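PDB 6AGQ: acetyl xylan esterase from Paenibacillus sp. R4, which probably removes acetyl groups from acetylated xylan, acting as a cold-active esterase of the alpha/beta-hydrolase clan. Local coordinates for residues Thr19-Phe24 / Thr249-Asp254; Ile179-Gly184 / Lys202-Val207; Ala191-Gly196 / Met256-Arg261; Arg265-Ile270 / Glu311-Phe316. All coordinates share one frame; numbering follows the deposited sequence.

Contact 1 of 4, residues Thr19-Phe24 / Thr249-Asp254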
loop_
_atom_site.group_PDB
_atom_site.type_symbol
_atom_site.label_atom_id
_atom_site.label_comp_id
_atom_site.label_asym_id
_atom_site.label_seq_id
_atom_site.Cartn_x
_atom_site.Cartn_y
_atom_site.Cartn_z
ATOM N N THR A 19 28.848 -10.017 22.445
ATOM C CA THR A 19 29.689 -9.936 21.294
ATOM C C THR A 19 30.845 -8.985 21.525
ATOM O O THR A 19 31.590 -8.728 20.575
ATOM C CB THR A 19 28.845 -9.405 20.139
ATOM O OG1 THR A 19 28.361 -8.079 20.464
ATOM C CG2 THR A 19 27.637 -10.388 19.892
ATOM N N ASN A 20 30.964 -8.396 22.728
ATOM C CA ASN A 20 32.132 -7.544 22.984
ATOM C C ASN A 20 33.457 -8.305 22.746
ATOM O O ASN A 20 33.635 -9.416 23.231
ATOM C CB ASN A 20 32.136 -6.868 24.355
ATOM C CG ASN A 20 31.819 -7.807 25.543
ATOM O OD1 ASN A 20 31.410 -7.316 26.612
ATOM N ND2 ASN A 20 31.998 -9.118 25.380
ATOM N N GLU A 21 34.340 -7.701 21.957
ATOM C CA GLU A 21 35.679 -8.212 21.757
ATOM C C GLU A 21 36.425 -8.065 23.075
ATOM O O GLU A 21 35.930 -7.372 24.014
ATOM C CB GLU A 21 36.408 -7.370 20.717
ATOM C CG GLU A 21 35.777 -7.352 19.337
ATOM C CD GLU A 21 36.043 -8.623 18.565
ATOM O OE1 GLU A 21 37.173 -8.786 18.044
ATOM O OE2 GLU A 21 35.123 -9.455 18.450
ATOM N N THR A 22 37.617 -8.670 23.150
ATOM C CA THR A 22 38.390 -8.672 24.408
ATOM C C THR A 22 38.818 -7.291 24.823
ATOM O O THR A 22 38.881 -6.990 26.010
ATOM C CB THR A 22 39.712 -9.446 24.316
ATOM O OG1 THR A 22 39.622 -10.434 23.302
ATOM C CG2 THR A 22 40.018 -10.084 25.655
ATOM N N ASP A 23 39.112 -6.471 23.819
ATOM C CA ASP A 23 39.581 -5.105 24.004
ATOM C C ASP A 23 38.447 -4.020 24.007
ATOM O O ASP A 23 38.727 -2.828 23.782
ATOM C CB ASP A 23 40.598 -4.810 22.878
ATOM C CG ASP A 23 39.907 -4.472 21.546
ATOM O OD1 ASP A 23 38.752 -4.875 21.360
ATOM O OD2 ASP A 23 40.483 -3.805 20.696
ATOM N N PHE A 24 37.188 -4.405 24.264
ATOM C CA PHE A 24 36.061 -3.425 24.407
ATOM C C PHE A 24 36.395 -2.308 25.388
ATOM O O PHE A 24 36.268 -1.109 25.019
ATOM C CB PHE A 24 34.776 -4.123 24.840
ATOM C CG PHE A 24 33.519 -3.272 24.826
ATOM C CD1 PHE A 24 33.130 -2.531 25.969
ATOM C CD2 PHE A 24 32.648 -3.313 23.730
ATOM C CE1 PHE A 24 31.954 -1.814 25.980
ATOM C CE2 PHE A 24 31.430 -2.606 23.760
ATOM C CZ PHE A 24 31.083 -1.865 24.888
ATOM N N THR A 249 32.926 -4.230 14.027
ATOM C CA THR A 249 32.825 -2.743 14.193
ATOM C C THR A 249 31.649 -2.394 15.088
ATOM O O THR A 249 31.818 -1.656 16.047
ATOM C CB THR A 249 32.651 -1.998 12.849
ATOM O OG1 THR A 249 33.808 -2.193 12.071
ATOM C CG2 THR A 249 32.427 -0.466 13.001
ATOM N N LEU A 250 30.485 -2.959 14.797
ATOM C CA LEU A 250 29.243 -2.583 15.477
ATOM C C LEU A 250 29.151 -3.082 16.927
ATOM O O LEU A 250 28.437 -2.456 17.778
ATOM C CB LEU A 250 28.037 -3.044 14.642
ATOM C CG LEU A 250 27.877 -2.359 13.241
ATOM C CD1 LEU A 250 26.821 -3.029 12.346
ATOM C CD2 LEU A 250 27.521 -0.905 13.380
ATOM N N SER A 251 29.888 -4.175 17.239
ATOM C CA SER A 251 29.870 -4.728 18.599
ATOM C C SER A 251 30.365 -3.742 19.709
ATOM O O SER A 251 29.858 -3.731 20.823
ATOM C CB SER A 251 30.700 -6.054 18.619
ATOM O OG SER A 251 32.116 -5.748 18.427
ATOM N N TYR A 252 31.336 -2.906 19.378
ATOM C CA TYR A 252 31.814 -1.821 20.267
ATOM C C TYR A 252 30.750 -0.809 20.650
ATOM O O TYR A 252 30.897 -0.140 21.673
ATOM C CB TYR A 252 32.999 -1.084 19.637
ATOM C CG TYR A 252 34.234 -1.955 19.530
ATOM C CD1 TYR A 252 35.128 -2.073 20.605
ATOM C CD2 TYR A 252 34.506 -2.671 18.369
ATOM C CE1 TYR A 252 36.258 -2.881 20.505
ATOM C CE2 TYR A 252 35.636 -3.470 18.265
ATOM C CZ TYR A 252 36.501 -3.576 19.323
ATOM O OH TYR A 252 37.607 -4.409 19.214
ATOM N N PHE A 253 29.680 -0.731 19.859
ATOM C CA PHE A 253 28.627 0.257 20.041
ATOM C C PHE A 253 27.286 -0.374 20.406
ATOM O O PHE A 253 26.250 0.329 20.523
ATOM C CB PHE A 253 28.511 1.095 18.764
ATOM C CG PHE A 253 29.779 1.584 18.311
ATOM C CD1 PHE A 253 30.316 2.738 18.865
ATOM C CD2 PHE A 253 30.510 0.885 17.364
ATOM C CE1 PHE A 253 31.581 3.156 18.511
ATOM C CE2 PHE A 253 31.774 1.280 17.024
ATOM C CZ PHE A 253 32.281 2.445 17.556
ATOM N N ASP A 254 27.282 -1.688 20.622
ATOM C CA ASP A 254 26.039 -2.428 20.779
ATOM C C ASP A 254 25.479 -2.246 22.205
ATOM O O ASP A 254 26.130 -2.576 23.192
ATOM C CB ASP A 254 26.227 -3.902 20.452
ATOM C CG ASP A 254 24.904 -4.634 20.194
ATOM O OD1 ASP A 254 23.975 -4.569 21.046
ATOM O OD2 ASP A 254 24.804 -5.290 19.132
HETATM O O HOH W 1 33.431 -5.051 20.795
#
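The Y252 ring carries a water over the centre of one face, with D23 OD1 and T249 O at its edge, in plane. The same water lies at the edge of the F24 ring, as does S251 O. F24 CE2 also sits 3.3 Å from Y252 O. The hydroxyl is the main polar link: Y252 OH donates to D23 OD1 over a very short 2.5 Å. The D23 carboxylate is turned 71° from the Y252 ring plane. E21 CG comes in 3.5 Å from Y252 OH. A phenylalanine in place of Y252 would probably leave D23 without its partner in this contact.

The water joins the segments: it accepts from E21 N at 3.0 Å and donates to S251 OG at 2.8 Å. S251 OG also bonds R248 O. S251 CB packs on T19 O at 3.4 Å, while T19 OG1 is held by N257.

A type I beta turn from E21 to F24 leads into helix 24-36, with D23 at the N-cap position though its side chain makes no capping bond. A second, from S251 to D254, joins helix 243-251 to helix 255-259. M256, N257 and M258 of the latter pack against loop 19-24, and W28 of helix 24-36 bonds Y252 O.

Contact 2 of 4, residues Ile179-Gly184 / Lys202-Val207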
loop_
_atom_site.group_PDB
_atom_site.type_symbol
_atom_site.label_atom_id
_atom_site.label_comp_id
_atom_site.label_asym_id
_atom_site.label_seq_id
_atom_site.Cartn_x
_atom_site.Cartn_y
_atom_site.Cartn_z
ATOM N N ILE A 179 21.713 12.258 38.553
ATOM C CA ILE A 179 21.594 12.381 37.097
ATOM C C ILE A 179 20.815 11.192 36.478
ATOM O O ILE A 179 21.130 10.032 36.770
ATOM C CB ILE A 179 22.973 12.388 36.450
ATOM C CG1 ILE A 179 23.824 13.564 36.955
ATOM C CG2 ILE A 179 22.884 12.423 34.912
ATOM C CD1 ILE A 179 25.295 13.399 36.558
ATOM N N ALA A 180 19.824 11.486 35.630
ATOM C CA ALA A 180 19.143 10.466 34.849
ATOM C C ALA A 180 19.358 10.730 33.367
ATOM O O ALA A 180 19.507 11.891 32.963
ATOM C CB ALA A 180 17.675 10.435 35.154
ATOM N N VAL A 181 19.435 9.652 32.596
ATOM C CA VAL A 181 19.634 9.687 31.117
ATOM C C VAL A 181 18.421 9.027 30.473
ATOM O O VAL A 181 17.954 7.987 30.968
ATOM C CB VAL A 181 20.980 9.077 30.656
ATOM C CG1 VAL A 181 22.169 9.973 31.018
ATOM C CG2 VAL A 181 21.214 7.721 31.255
ATOM N N TYR A 182 17.837 9.679 29.445
ATOM C CA TYR A 182 16.526 9.300 28.884
ATOM C C TYR A 182 16.526 9.536 27.383
ATOM O O TYR A 182 17.200 10.413 26.895
ATOM C CB TYR A 182 15.400 10.079 29.566
ATOM C CG TYR A 182 14.186 10.310 28.732
ATOM C CD1 TYR A 182 13.374 9.238 28.342
ATOM C CD2 TYR A 182 13.842 11.577 28.296
ATOM C CE1 TYR A 182 12.286 9.405 27.483
ATOM C CE2 TYR A 182 12.735 11.775 27.481
ATOM C CZ TYR A 182 11.963 10.681 27.071
ATOM O OH TYR A 182 10.887 10.827 26.247
ATOM N N GLY A 183 15.788 8.714 26.651
ATOM C CA GLY A 183 15.616 8.871 25.221
ATOM C C GLY A 183 14.876 7.740 24.588
ATOM O O GLY A 183 14.939 6.583 25.071
ATOM N N GLY A 184 14.174 8.070 23.522
ATOM C CA GLY A 184 13.517 7.076 22.711
ATOM C C GLY A 184 14.284 6.685 21.449
ATOM O O GLY A 184 14.833 7.533 20.731
ATOM N N LYS A 202 22.657 7.944 37.751
ATOM C CA LYS A 202 22.015 7.147 38.738
ATOM C C LYS A 202 20.805 6.348 38.185
ATOM O O LYS A 202 20.536 5.226 38.651
ATOM C CB LYS A 202 21.560 8.069 39.807
ATOM C CG LYS A 202 21.098 7.364 41.023
ATOM C CD LYS A 202 20.420 8.376 41.896
ATOM C CE LYS A 202 20.093 7.760 43.235
ATOM N NZ LYS A 202 19.597 8.860 44.100
ATOM N N LEU A 203 20.103 6.937 37.221
ATOM C CA LEU A 203 18.983 6.305 36.547
ATOM C C LEU A 203 19.197 6.282 35.039
ATOM O O LEU A 203 19.766 7.213 34.498
ATOM C CB LEU A 203 17.706 7.092 36.798
ATOM C CG LEU A 203 16.802 6.812 37.941
ATOM C CD1 LEU A 203 17.540 6.482 39.198
ATOM C CD2 LEU A 203 15.858 7.967 38.138
ATOM N N ALA A 204 18.657 5.255 34.365
ATOM C CA ALA A 204 18.642 5.165 32.893
ATOM C C ALA A 204 17.212 4.858 32.452
ATOM O O ALA A 204 16.621 3.926 32.988
ATOM C CB ALA A 204 19.585 4.092 32.408
ATOM N N LEU A 205 16.640 5.680 31.542
ATOM C CA LEU A 205 15.292 5.495 31.092
ATOM C C LEU A 205 15.178 5.267 29.546
ATOM O O LEU A 205 14.495 6.039 28.873
ATOM C CB LEU A 205 14.442 6.678 31.521
ATOM C CG LEU A 205 14.175 6.828 33.030
ATOM C CD1 LEU A 205 15.216 7.700 33.686
ATOM C CD2 LEU A 205 12.812 7.470 33.249
ATOM N N PRO A 206 15.784 4.194 29.008
ATOM C CA PRO A 206 15.602 3.846 27.573
ATOM C C PRO A 206 14.149 3.529 27.116
ATOM O O PRO A 206 13.501 2.653 27.676
ATOM C CB PRO A 206 16.504 2.649 27.407
ATOM C CG PRO A 206 16.515 2.006 28.736
ATOM C CD PRO A 206 16.459 3.106 29.739
ATOM N N VAL A 207 13.651 4.221 26.105
ATOM C CA VAL A 207 12.395 3.823 25.463
ATOM C C VAL A 207 12.725 3.140 24.111
ATOM O O VAL A 207 13.417 3.713 23.255
ATOM C CB VAL A 207 11.447 5.050 25.300
ATOM C CG1 VAL A 207 10.210 4.716 24.498
ATOM C CG2 VAL A 207 11.006 5.555 26.665
#
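I179-G184 and L203-V207 pair as neighbouring parallel strands inside the main sheet, with strand 86-92 on one flank and strand 265-271 on the other. Their axes are 4.7 Å apart and only 7° from parallel. I179 O starts the ladder with a fork. K202 N gives to I179 O at 2.8 Å. L203 N gives to I179 O at a longer 3.3 Å. The ladder then alternates: V181 N gives to L203 O, L205 N to V181 O, and V207 N to G183 O. The shortest bond is 2.7 Å, from L205 N to V181 O. The V207 bond is nearly straight, with 176° at the hydrogen. P206 has no N-H to give, and its CD packs on L267 O of the next strand.

Helix 186-197 links the two strands, which makes this a beta-alpha-beta crossover. G183 belongs to a GxSxG pattern with S185 just past the strand, consistent with the nucleophile elbow of an alpha/beta hydrolase.

On one face of the sheet A180 CB meets L203 CB at 3.7 Å. Further along, with CG anti to the backbone N (chi1 152°), the Y182 side chain lies alongside V207, pointing the same way. The ring edge does the touching: Y182 CD1 is 3.4 Å from L205 O, in plane, and CE1 reaches V207 CG2. On the other face V181 CG2 touches A204 CB at 4.1 Å.

Contact 3 of 4, residues Ala191-Gly196 / Met256-Arg261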
loop_
_atom_site.group_PDB
_atom_site.type_symbol
_atom_site.label_atom_id
_atom_site.label_comp_id
_atom_site.label_asym_id
_atom_site.label_seq_id
_atom_site.Cartn_x
_atom_site.Cartn_y
_atom_site.Cartn_z
ATOM N N ALA A 191 21.259 6.596 25.694
ATOM C CA ALA A 191 21.224 6.556 27.160
ATOM C C ALA A 191 21.820 5.237 27.701
ATOM O O ALA A 191 22.393 5.249 28.798
ATOM C CB ALA A 191 19.813 6.700 27.717
ATOM N N LEU A 192 21.661 4.118 27.019
ATOM C CA LEU A 192 22.360 2.874 27.476
ATOM C C LEU A 192 23.899 3.071 27.330
ATOM O O LEU A 192 24.680 2.615 28.179
ATOM C CB LEU A 192 21.911 1.625 26.675
ATOM C CG LEU A 192 20.481 1.107 26.854
ATOM C CD1 LEU A 192 20.232 -0.083 25.937
ATOM C CD2 LEU A 192 20.188 0.690 28.277
ATOM N N ALA A 193 24.327 3.772 26.270
ATOM C CA ALA A 193 25.763 4.080 26.072
ATOM C C ALA A 193 26.285 4.982 27.203
ATOM O O ALA A 193 27.376 4.808 27.731
ATOM C CB ALA A 193 25.988 4.766 24.729
ATOM N N ALA A 194 25.537 5.994 27.513
ATOM C CA ALA A 194 25.976 6.961 28.507
ATOM C C ALA A 194 26.127 6.308 29.846
ATOM O O ALA A 194 27.137 6.480 30.504
ATOM C CB ALA A 194 25.007 8.086 28.614
ATOM N N ALA A 195 25.129 5.527 30.222
ATOM C CA ALA A 195 25.159 4.797 31.471
ATOM C C ALA A 195 26.151 3.631 31.468
ATOM O O ALA A 195 26.652 3.233 32.505
ATOM C CB ALA A 195 23.773 4.296 31.785
ATOM N N GLY A 196 26.398 3.052 30.301
ATOM C CA GLY A 196 27.337 1.962 30.189
ATOM C C GLY A 196 28.790 2.366 30.251
ATOM O O GLY A 196 29.600 1.651 30.815
ATOM N N MET A 256 23.438 -3.943 23.940
ATOM C CA MET A 256 23.534 -5.182 24.714
ATOM C C MET A 256 24.887 -5.327 25.468
ATOM O O MET A 256 24.940 -5.687 26.648
ATOM C CB MET A 256 23.339 -6.329 23.741
ATOM C CG MET A 256 23.470 -7.734 24.304
ATOM S SD MET A 256 22.999 -8.843 22.970
ATOM C CE MET A 256 24.514 -9.024 22.022
ATOM N N ASN A 257 25.986 -5.013 24.798
ATOM C CA ASN A 257 27.278 -4.935 25.477
ATOM C C ASN A 257 27.400 -3.766 26.463
ATOM O O ASN A 257 28.079 -3.942 27.482
ATOM C CB ASN A 257 28.426 -4.876 24.448
ATOM C CG ASN A 257 28.472 -6.099 23.587
ATOM O OD1 ASN A 257 28.188 -7.219 24.048
ATOM N ND2 ASN A 257 28.829 -5.913 22.323
ATOM N N MET A 258 26.840 -2.561 26.137
ATOM C CA MET A 258 26.757 -1.475 27.132
ATOM C C MET A 258 25.958 -1.852 28.388
ATOM O O MET A 258 26.389 -1.558 29.531
ATOM C CB MET A 258 26.066 -0.211 26.549
ATOM C CG MET A 258 26.762 0.386 25.359
ATOM S SD MET A 258 28.412 0.820 25.834
ATOM C CE MET A 258 29.031 1.216 24.189
ATOM N N ALA A 259 24.795 -2.477 28.175
ATOM C CA ALA A 259 23.898 -2.950 29.297
ATOM C C ALA A 259 24.618 -3.772 30.350
ATOM O O ALA A 259 24.341 -3.677 31.529
ATOM C CB ALA A 259 22.742 -3.785 28.766
ATOM N N SER A 260 25.586 -4.549 29.891
ATOM C CA SER A 260 26.393 -5.420 30.765
ATOM C C SER A 260 27.293 -4.609 31.747
ATOM O O SER A 260 27.785 -5.146 32.716
ATOM C CB SER A 260 27.230 -6.313 29.844
ATOM O OG SER A 260 28.416 -6.666 30.454
ATOM N N ARG A 261 27.538 -3.325 31.453
ATOM C CA ARG A 261 28.333 -2.443 32.339
ATOM C C ARG A 261 27.539 -1.354 33.075
ATOM O O ARG A 261 28.148 -0.569 33.759
ATOM C CB ARG A 261 29.472 -1.817 31.532
ATOM C CG ARG A 261 30.486 -2.850 31.047
ATOM C CD ARG A 261 30.704 -2.723 29.563
ATOM N NE ARG A 261 31.862 -3.486 29.148
ATOM C CZ ARG A 261 31.858 -4.590 28.402
ATOM N NH1 ARG A 261 30.732 -5.119 27.942
ATOM N NH2 ARG A 261 33.028 -5.166 28.082
HETATM O O HOH W 2 28.599 2.099 34.016
#
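M258 and G196 bring the two helices close, with their CA atoms 4.6 Å apart. M258 CB rests on the carbonyl of L192, 3.5 Å from L192 O. M258 CG, anti to the carbonyl carbon, lies 3.9 Å from A193 CA; the chain bends at chi2. On the other helix, G196 supplies bare backbone. G196 CA is 3.7 Å from M258 O, and G196 O is 3.5 Å from R261 CB. A CB on G196 would fall 2.9 Å from M258 CB, a clash, consistent with glycine at this close approach. This is tight helix-helix packing at a glycine, between the crossover helix 186-197 of a beta-alpha-beta unit and helix 255-259.

A water lies beside this contact. It can donate to A195 O and R261 O, but it has more acceptors nearby than protons to give.

The next shell fixes R261. R261 N bonds M258 O at 2.9 Å, which ties R261 to the turn that carries M258. At the far end of the side chain, R261 NH1 gives a bond of 2.9 Å to N257 O, and NH1 also hydrogen-bonds N20 OD1. R261 NE makes a salt bridge with D25.

Helix 24-36 flanks the contact, its F24 and W28 against M258. Y158 of helix 153-170 touches A193 and M258, and A285 of helix 279-286 meets L192 and A259.

Contact 4 of 4, residues Arg265-Ile270 / Glu311-Phe316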
loop_
_atom_site.group_PDB
_atom_site.type_symbol
_atom_site.label_atom_id
_atom_site.label_comp_id
_atom_site.label_asym_id
_atom_site.label_seq_id
_atom_site.Cartn_x
_atom_site.Cartn_y
_atom_site.Cartn_z
ATOM N N ARG A 265 20.090 2.070 38.117
ATOM C CA ARG A 265 18.736 1.539 38.109
ATOM C C ARG A 265 18.069 1.939 36.809
ATOM O O ARG A 265 18.149 3.097 36.459
ATOM C CB ARG A 265 17.944 2.097 39.323
ATOM C CG ARG A 265 16.487 1.679 39.343
ATOM C CD ARG A 265 15.700 2.244 40.537
ATOM N NE ARG A 265 16.396 2.006 41.786
ATOM C CZ ARG A 265 16.275 0.931 42.576
ATOM N NH1 ARG A 265 15.413 -0.068 42.325
ATOM N NH2 ARG A 265 16.998 0.901 43.704
ATOM N N THR A 266 17.405 1.009 36.131
ATOM C CA THR A 266 16.922 1.206 34.748
ATOM C C THR A 266 15.422 0.911 34.620
ATOM O O THR A 266 14.940 -0.083 35.201
ATOM C CB THR A 266 17.646 0.260 33.801
ATOM O OG1 THR A 266 19.048 0.459 33.933
ATOM C CG2 THR A 266 17.283 0.509 32.332
ATOM N N LEU A 267 14.704 1.798 33.906
ATOM C CA LEU A 267 13.287 1.632 33.541
ATOM C C LEU A 267 13.257 1.642 32.046
ATOM O O LEU A 267 13.424 2.727 31.411
ATOM C CB LEU A 267 12.401 2.785 34.035
ATOM C CG LEU A 267 10.917 2.766 33.559
ATOM C CD1 LEU A 267 10.169 1.606 34.182
ATOM C CD2 LEU A 267 10.155 4.021 33.892
ATOM N N MET A 268 13.010 0.473 31.477
ATOM C CA MET A 268 12.841 0.302 30.067
ATOM C C MET A 268 11.399 0.104 29.563
ATOM O O MET A 268 10.713 -0.763 30.043
ATOM C CB MET A 268 13.715 -0.861 29.597
ATOM C CG MET A 268 13.789 -0.881 28.074
ATOM S SD MET A 268 14.767 -2.155 27.318
ATOM C CE MET A 268 16.415 -1.884 28.011
ATOM N N ALA A 269 10.992 0.869 28.553
ATOM C CA ALA A 269 9.812 0.607 27.729
ATOM C C ALA A 269 10.093 -0.281 26.511
ATOM O O ALA A 269 11.037 -0.036 25.728
ATOM C CB ALA A 269 9.234 1.929 27.200
ATOM N N ILE A 270 9.242 -1.292 26.315
ATOM C CA ILE A 270 9.331 -2.136 25.114
ATOM C C ILE A 270 7.941 -2.242 24.524
ATOM O O ILE A 270 6.952 -2.420 25.248
ATOM C CB ILE A 270 9.849 -3.519 25.482
ATOM C CG1 ILE A 270 11.202 -3.386 26.184
ATOM C CG2 ILE A 270 9.895 -4.443 24.258
ATOM C CD1 ILE A 270 11.804 -4.693 26.696
ATOM N N GLU A 311 4.034 9.726 32.347
ATOM C CA GLU A 311 3.670 9.481 33.716
ATOM C C GLU A 311 4.450 8.348 34.385
ATOM O O GLU A 311 4.778 8.441 35.544
ATOM C CB GLU A 311 2.182 9.114 33.802
ATOM C CG GLU A 311 1.642 8.992 35.234
ATOM C CD GLU A 311 0.119 8.819 35.308
ATOM O OE1 GLU A 311 -0.324 8.016 36.186
ATOM O OE2 GLU A 311 -0.621 9.483 34.507
ATOM N N ALA A 312 4.645 7.243 33.691
ATOM C CA ALA A 312 5.374 6.110 34.246
ATOM C C ALA A 312 6.833 6.540 34.623
ATOM O O ALA A 312 7.370 6.107 35.638
ATOM C CB ALA A 312 5.388 4.969 33.226
ATOM N N MET A 313 7.445 7.397 33.785
ATOM C CA MET A 313 8.818 7.892 33.997
ATOM C C MET A 313 8.883 8.903 35.151
ATOM O O MET A 313 9.749 8.819 36.015
ATOM C CB MET A 313 9.372 8.512 32.748
ATOM C CG MET A 313 9.597 7.495 31.673
ATOM S SD MET A 313 10.378 8.304 30.286
ATOM C CE MET A 313 9.058 9.210 29.499
ATOM N N MET A 314 7.904 9.784 35.191
ATOM C CA MET A 314 7.724 10.704 36.310
ATOM C C MET A 314 7.675 9.994 37.629
ATOM O O MET A 314 8.439 10.359 38.486
ATOM C CB MET A 314 6.525 11.617 36.101
ATOM C CG MET A 314 6.722 12.597 34.956
ATOM S SD MET A 314 5.192 13.497 34.655
ATOM C CE MET A 314 5.437 14.226 33.032
ATOM N N ARG A 315 6.853 8.954 37.777
ATOM C CA ARG A 315 6.786 8.152 39.044
ATOM C C ARG A 315 8.107 7.479 39.413
ATOM O O ARG A 315 8.504 7.443 40.564
ATOM C CB ARG A 315 5.739 7.040 38.952
ATOM C CG ARG A 315 4.302 7.509 38.875
ATOM C CD ARG A 315 3.294 6.374 39.025
ATOM N NE ARG A 315 1.933 6.905 38.850
ATOM C CZ ARG A 315 1.180 7.481 39.800
ATOM N NH1 ARG A 315 1.599 7.608 41.073
ATOM N NH2 ARG A 315 -0.023 7.947 39.462
ATOM N N PHE A 316 8.761 6.898 38.418
ATOM C CA PHE A 316 10.073 6.315 38.555
ATOM C C PHE A 316 11.131 7.308 39.030
ATOM O O PHE A 316 11.869 7.027 39.991
ATOM C CB PHE A 316 10.458 5.721 37.194
ATOM C CG PHE A 316 11.736 4.957 37.211
ATOM C CD1 PHE A 316 11.797 3.706 37.804
ATOM C CD2 PHE A 316 12.856 5.463 36.592
ATOM C CE1 PHE A 316 12.993 2.982 37.839
ATOM C CE2 PHE A 316 14.024 4.752 36.580
ATOM C CZ PHE A 316 14.093 3.515 37.206
#
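F316 reaches from its helix to L267 and R265 on the strand, and every atom of its side chain has a partner there. F316 CB lies 3.7 Å from L267 CD2. With CG anti to the backbone N (chi1 -174°), F316 CG comes to rest against the same methyl, 3.8 Å from L267 CD2. The ring then slides past L267, the two side chains running in opposite directions. L267 CB sits over the centre of one ring face, a CH-pi contact of 3.5 Å from CB to the F316 ring centroid, 8° off the ring normal. F316 CE2 is the ring atom closest to it, 3.6 Å from L267 CB. At the tip, F316 CZ meets R265 CG at 3.7 Å, and F316 CE1 is 3.9 Å from R265 CD. The charged end of R265 makes a cation-pi contact with Y320.

L267 CD2 also meets the helix further back, 4.2 Å from M313 CG. The strand and the helix run almost antiparallel. Helix 309-320 packs here on the face of the central alpha/beta-hydrolase sheet that bears L203, L205 and L267. Cutting F316 back to an alanine would probably open a gap over L267 CB and leave the R265 methylenes with less to rest on.

R315 and E311 form a salt bridge on the helix, and R315 NH1 bonds D49 O of the second subunit. The contact with the strand is apolar, made by L267 and the R265 methylenes against the ring, while these charged groups serve the outer side of the helix and the subunit interface.

Overall arrangement
Contacts 2 and 4 share the main sheet, where strands 203-207 and 265-271 are neighbours; their centres are about 8 Å apart. Contact 3 lies on the other side of contact 2 from helix 309-320: helix 186-197 links the two strands of contact 2 and carries half of contact 3. Contact 1 is further out, its centre about 12 Å from that of contact 3 and about 27 Å from that of contact 4. It touches contact 3 through N20 with R261 and S251 with N257. Along the chain, contact 1 spans contact 2, contacts 1 and 3 cross, and contact 4 comes last. The contacts run from the sheet through helix 186-197 to loop 19-24, in a chain of the alpha/beta-hydrolase clan.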